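Local atomic coordinates of Alr4995 protein (Nostoc sp., PDB entry 6LRF), a protein that probably acts as a bifunctional arginine dihydrolase and ornithine cyclodeaminase, hydrolysing arginine in one catalytic unit and converting ornithine to proline in another. Residues V464-V470 with V674-T678; V492-V498 with M629-S635. One frame throughout, in Å; residues are numbered along the deposited sequence.

Contact 1: residues V464-V470 with V674-T678; sequences VSSERRV and VGVVT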
loop_
_atom_site.group_PDB
_atom_site.type_symbol
_atom_site.label_atom_id
_atom_site.label_comp_id
_atom_site.label_asym_id
_atom_site.label_seq_id
_atom_site.Cartn_x
_atom_site.Cartn_y
_atom_site.Cartn_z
ATOM N N VAL B 464 5.227 5.542 -3.731
ATOM C CA VAL B 464 4.185 5.976 -4.655
ATOM C C VAL B 464 4.706 7.073 -5.605
ATOM O O VAL B 464 4.394 7.044 -6.788
ATOM C CB VAL B 464 2.921 6.452 -3.903
ATOM C CG1 VAL B 464 1.774 6.674 -4.863
ATOM C CG2 VAL B 464 2.501 5.416 -2.868
ATOM N N SER B 465 5.519 8.017 -5.132
ATOM C CA SER B 465 6.088 9.009 -6.060
ATOM C C SER B 465 7.240 8.438 -6.900
ATOM O O SER B 465 8.167 7.837 -6.360
ATOM C CB SER B 465 6.580 10.253 -5.300
ATOM O OG SER B 465 5.530 10.853 -4.562
ATOM N N SER B 466 7.197 8.639 -8.215
ATOM C CA SER B 466 8.240 8.100 -9.082
ATOM C C SER B 466 9.571 8.815 -8.853
ATOM O O SER B 466 9.614 9.930 -8.337
ATOM C CB SER B 466 7.840 8.206 -10.557
ATOM O OG SER B 466 8.096 9.506 -11.058
ATOM N N GLU B 467 10.658 8.169 -9.240
ATOM C CA GLU B 467 11.977 8.737 -9.048
ATOM C C GLU B 467 12.114 10.095 -9.745
ATOM O O GLU B 467 12.780 11.003 -9.238
ATOM C CB GLU B 467 13.040 7.766 -9.550
ATOM C CG GLU B 467 14.425 8.369 -9.647
ATOM C CD GLU B 467 14.936 8.866 -8.307
ATOM O OE1 GLU B 467 14.619 8.232 -7.267
ATOM O OE2 GLU B 467 15.648 9.900 -8.302
ATOM N N ARG B 468 11.459 10.242 -10.892
ATOM C CA ARG B 468 11.559 11.479 -11.670
ATOM C C ARG B 468 10.883 12.633 -10.953
ATOM O O ARG B 468 11.408 13.748 -10.899
ATOM C CB ARG B 468 10.944 11.289 -13.053
ATOM C CG ARG B 468 11.891 11.629 -14.180
ATOM C CD ARG B 468 11.271 11.220 -15.489
ATOM N NE ARG B 468 12.116 11.452 -16.658
ATOM C CZ ARG B 468 13.091 10.637 -17.047
ATOM N NH1 ARG B 468 13.356 9.538 -16.351
ATOM N NH2 ARG B 468 13.802 10.923 -18.130
ATOM N N ARG B 469 9.709 12.341 -10.412
ATOM C CA ARG B 469 8.952 13.276 -9.617
ATOM C C ARG B 469 9.758 13.714 -8.392
ATOM O O ARG B 469 9.971 14.911 -8.168
ATOM C CB ARG B 469 7.624 12.631 -9.209
ATOM C CG ARG B 469 6.921 13.277 -8.033
ATOM C CD ARG B 469 6.161 14.533 -8.423
ATOM N NE ARG B 469 5.391 15.037 -7.288
ATOM C CZ ARG B 469 5.133 16.322 -7.062
ATOM N NH1 ARG B 469 5.583 17.256 -7.897
ATOM N NH2 ARG B 469 4.427 16.675 -5.994
ATOM N N VAL B 470 10.217 12.737 -7.613
ATOM C CA VAL B 470 10.969 13.009 -6.397
ATOM C C VAL B 470 12.159 13.894 -6.730
ATOM O O VAL B 470 12.487 14.833 -6.008
ATOM C CB VAL B 470 11.437 11.700 -5.729
ATOM C CG1 VAL B 470 12.590 11.959 -4.782
ATOM C CG2 VAL B 470 10.275 11.036 -5.003
ATOM N N VAL B 674 4.340 21.082 -0.594
ATOM C CA VAL B 674 4.700 20.030 -1.532
ATOM C C VAL B 674 4.893 18.728 -0.745
ATOM O O VAL B 674 5.328 18.732 0.416
ATOM C CB VAL B 674 5.957 20.375 -2.369
ATOM C CG1 VAL B 674 7.243 20.242 -1.552
ATOM C CG2 VAL B 674 6.017 19.484 -3.617
ATOM N N GLY B 675 4.508 17.617 -1.365
ATOM C CA GLY B 675 4.629 16.319 -0.736
ATOM C C GLY B 675 5.166 15.292 -1.710
ATOM O O GLY B 675 4.798 15.296 -2.887
ATOM N N VAL B 676 6.055 14.430 -1.224
ATOM C CA VAL B 676 6.509 13.263 -1.981
ATOM C C VAL B 676 6.403 12.021 -1.113
ATOM O O VAL B 676 6.671 12.060 0.095
ATOM C CB VAL B 676 7.969 13.390 -2.498
ATOM C CG1 VAL B 676 8.013 14.176 -3.786
ATOM C CG2 VAL B 676 8.861 14.011 -1.456
ATOM N N VAL B 677 5.987 10.927 -1.738
ATOM C CA VAL B 677 5.877 9.645 -1.066
ATOM C C VAL B 677 7.065 8.820 -1.475
ATOM O O VAL B 677 7.114 8.297 -2.586
ATOM C CB VAL B 677 4.596 8.914 -1.420
ATOM C CG1 VAL B 677 4.555 7.581 -0.699
ATOM C CG2 VAL B 677 3.403 9.764 -1.037
ATOM N N THR B 678 8.042 8.732 -0.585
ATOM C CA THR B 678 9.318 8.155 -0.951
ATOM C C THR B 678 10.135 7.842 0.298
ATOM O O THR B 678 9.731 8.149 1.424
ATOM C CB THR B 678 10.099 9.108 -1.895
ATOM O OG1 THR B 678 11.144 8.396 -2.567
ATOM C CG2 THR B 678 10.678 10.302 -1.137
#

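Contact 2: residues V492-V498 with M629-S635; sequences VVTAGPV and MILMLSS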
loop_
_atom_site.group_PDB
_atom_site.type_symbol
_atom_site.label_atom_id
_atom_site.label_comp_id
_atom_site.label_asym_id
_atom_site.label_seq_id
_atom_site.Cartn_x
_atom_site.Cartn_y
_atom_site.Cartn_z
ATOM N N VAL B 492 12.843 25.264 9.577
ATOM C CA VAL B 492 12.581 24.397 10.715
ATOM C C VAL B 492 12.419 22.982 10.183
ATOM O O VAL B 492 11.787 22.768 9.149
ATOM C CB VAL B 492 11.327 24.832 11.500
ATOM C CG1 VAL B 492 11.016 23.844 12.618
ATOM C CG2 VAL B 492 11.530 26.221 12.081
ATOM N N VAL B 493 13.018 22.022 10.872
ATOM C CA VAL B 493 12.897 20.630 10.481
ATOM C C VAL B 493 12.176 19.849 11.568
ATOM O O VAL B 493 12.444 20.029 12.759
ATOM C CB VAL B 493 14.291 20.017 10.199
ATOM C CG1 VAL B 493 14.184 18.538 9.972
ATOM C CG2 VAL B 493 14.917 20.686 8.975
ATOM N N THR B 494 11.232 19.009 11.161
ATOM C CA THR B 494 10.667 17.999 12.049
ATOM C C THR B 494 11.188 16.659 11.548
ATOM O O THR B 494 11.344 16.466 10.346
ATOM C CB THR B 494 9.121 18.011 12.062
ATOM O OG1 THR B 494 8.632 17.512 10.811
ATOM C CG2 THR B 494 8.608 19.419 12.240
ATOM N N ALA B 495 11.490 15.731 12.438
ATOM C CA ALA B 495 12.087 14.490 11.960
ATOM C C ALA B 495 11.721 13.317 12.851
ATOM O O ALA B 495 11.671 13.469 14.059
ATOM C CB ALA B 495 13.607 14.644 11.872
ATOM N N GLY B 496 11.478 12.156 12.251
ATOM C CA GLY B 496 11.206 10.946 13.006
ATOM C C GLY B 496 12.278 9.897 12.771
ATOM O O GLY B 496 13.124 10.065 11.885
ATOM N N PRO B 497 12.243 8.801 13.547
ATOM C CA PRO B 497 13.288 7.753 13.544
ATOM C C PRO B 497 13.568 7.158 12.166
ATOM O O PRO B 497 14.699 6.772 11.899
ATOM C CB PRO B 497 12.718 6.677 14.475
ATOM C CG PRO B 497 11.771 7.383 15.335
ATOM C CD PRO B 497 11.170 8.490 14.504
ATOM N N VAL B 498 12.566 7.113 11.295
ATOM C CA VAL B 498 12.764 6.570 9.954
ATOM C C VAL B 498 13.853 7.337 9.192
ATOM O O VAL B 498 14.476 6.803 8.269
ATOM C CB VAL B 498 11.427 6.559 9.183
ATOM C CG1 VAL B 498 11.639 6.275 7.720
ATOM C CG2 VAL B 498 10.524 5.504 9.789
HETATM N N MSE B 629 10.260 28.131 5.988
HETATM C CA MSE B 629 10.065 26.799 5.474
HETATM C C MSE B 629 10.083 25.803 6.600
HETATM O O MSE B 629 10.852 25.939 7.546
HETATM C CB MSE B 629 11.140 26.450 4.449
HETATM C CG MSE B 629 11.028 25.017 3.933
HETATM SE SE MSE B 629 12.191 24.652 2.394
HETATM C CE MSE B 629 11.328 25.844 1.128
ATOM N N ILE B 630 9.224 24.800 6.486
ATOM C CA ILE B 630 9.231 23.681 7.402
ATOM C C ILE B 630 9.457 22.423 6.577
ATOM O O ILE B 630 8.727 22.151 5.632
ATOM C CB ILE B 630 7.916 23.592 8.189
ATOM C CG1 ILE B 630 7.668 24.913 8.929
ATOM C CG2 ILE B 630 7.937 22.404 9.145
ATOM C CD1 ILE B 630 6.388 24.926 9.692
ATOM N N LEU B 631 10.514 21.695 6.918
ATOM C CA LEU B 631 10.867 20.438 6.283
ATOM C C LEU B 631 10.392 19.275 7.165
ATOM O O LEU B 631 10.905 19.059 8.265
ATOM C CB LEU B 631 12.378 20.378 6.071
ATOM C CG LEU B 631 12.939 19.451 5.007
ATOM C CD1 LEU B 631 12.319 19.790 3.663
ATOM C CD2 LEU B 631 14.459 19.624 4.948
HETATM N N MSE B 632 9.401 18.532 6.700
HETATM C CA MSE B 632 8.814 17.491 7.528
HETATM C C MSE B 632 9.284 16.118 7.055
HETATM O O MSE B 632 8.826 15.589 6.039
HETATM C CB MSE B 632 7.291 17.602 7.526
HETATM C CG MSE B 632 6.760 18.743 8.402
HETATM SE SE MSE B 632 4.937 19.308 7.923
HETATM C CE MSE B 632 5.248 19.867 6.087
ATOM N N LEU B 633 10.225 15.556 7.803
ATOM C CA LEU B 633 10.910 14.351 7.366
ATOM C C LEU B 633 10.371 13.140 8.126
ATOM O O LEU B 633 10.844 12.801 9.229
ATOM C CB LEU B 633 12.421 14.507 7.553
ATOM C CG LEU B 633 13.070 15.716 6.862
ATOM C CD1 LEU B 633 14.507 15.917 7.366
ATOM C CD2 LEU B 633 13.046 15.583 5.343
ATOM N N SER B 634 9.391 12.499 7.484
ATOM C CA SER B 634 8.558 11.407 8.014
ATOM C C SER B 634 8.438 11.387 9.533
ATOM O O SER B 634 8.967 10.495 10.193
ATOM C CB SER B 634 9.067 10.043 7.512
ATOM O OG SER B 634 10.389 9.787 7.923
ATOM N N SER B 635 7.721 12.368 10.077
ATOM C CA SER B 635 7.556 12.462 11.523
ATOM C C SER B 635 6.093 12.479 11.960
ATOM O O SER B 635 5.794 12.843 13.102
ATOM C CB SER B 635 8.280 13.706 12.059
ATOM O OG SER B 635 8.028 14.831 11.228
HETATM O O HOH W 1 9.720 7.904 11.679
#

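Contact 1: residues V464-V470 with V674-T678
V677, V676 and V470 bury the most surface here, and S465 ties the first of them to the turn ahead of helix 467-486. V677 N donates to S465 OG at 2.9 Å and nearly straight, with an N-H...O angle of 169°. From the same residue, S465 N donates to V677 O at 3.0 Å, in the carbonyl plane and on a lone pair. S465 thus meets both backbone polar groups of V677, in segment 674-678, whose strand is the outermost of the parallel sheet within this chain. With an alanine here, V677 N would probably be left without this acceptor.

V677 CG1, anti to its own N (chi1 179°), packs on V464 CG2 at 3.7 Å. On the helix side, V470 CG2 meets T678 CB tip to tip at 3.7 Å and V676 CG1 at 4.1 Å; L686 and F683 of helix 680-694 adjoin V470 and V676 respectively. R469, its chain bent at chi2 (80°), adds a weak bond from NH2 to G675 O at 3.4 Å. Specific hydrogen bonding is therefore concentrated at V677, while valine methyls seat the helix start on the sheet edge.

Contact 2: residues V492-V498 with M629-S635
V493 and L631 stand side by side on neighbouring strands and point the same way, V493 CG2 lying 3.9 Å from L631 CB. The other methyl, V493 CG1, is anti to the backbone N (chi1 172°) and runs on to L633 CD1 at 3.7 Å, where the two side chains cross. A495 lies on this face beside L633; V680 and L684 of helix 680-694 cover L633. V492, T494, I630 and M632 occupy the opposite face. There T494 holds OG1 between its N and carbonyl carbon (chi1 71°), which brings the hydroxyl 3.3 Å from M632 CG and 2.8 Å from S635 OG. The latter pair is a hydrogen bond of undetermined direction, and S635 OG is also bonded to S639 OG. M632, a selenomethionine, carries its selenium end away from the 492-498 segment.

The backbones explain this matching. Strands 491-495 and 629-633 run parallel, 14° apart, at the centre of a six-stranded sheet of order 3-2-1-4-5-6, the hallmark of a Rossmann fold; the two halves of the sheet meet at this pair, and the crossover from strand 594-597 leads into 629-633. Bonds from V492 N to M629 O, L631 N to V492 O, T494 N to L631 O and L633 N to T494 O hold the register.

Past the strand ends, G496 N still donates to L633 O at 3.2 Å. A CB on G496 would run into S634 O and crowd S635 CA, consistent with glycine here. Beyond it, a water accepts from V498 N and donates to S634 O, while S634 OG, buried without a polar partner, lies against V498 CB at 3.6 Å.

Contacts 1 and 2 belong to the same six-stranded parallel sheet of the Rossmann-type C-terminal part, with centres 16 Å apart and nearest atoms about 6 Å apart, without touching. Contact 2 joins its two central strands; contact 1 lies at the edge strand 673-677, with strand 651-656 between that edge and 629-633. Along the chain the order is 464-470, 492-498, 629-635, 674-678, so contact 1 encloses contact 2. Helix 467-486 starts in contact 1 and leads into strand 491-495, and its L481 and I484 touch M629. With helix 680-694, which packs against both contacts, it covers the sheet from middle to edge, where E467 N bonds to D679, and S466 OG weakly to G547, of a second subunit.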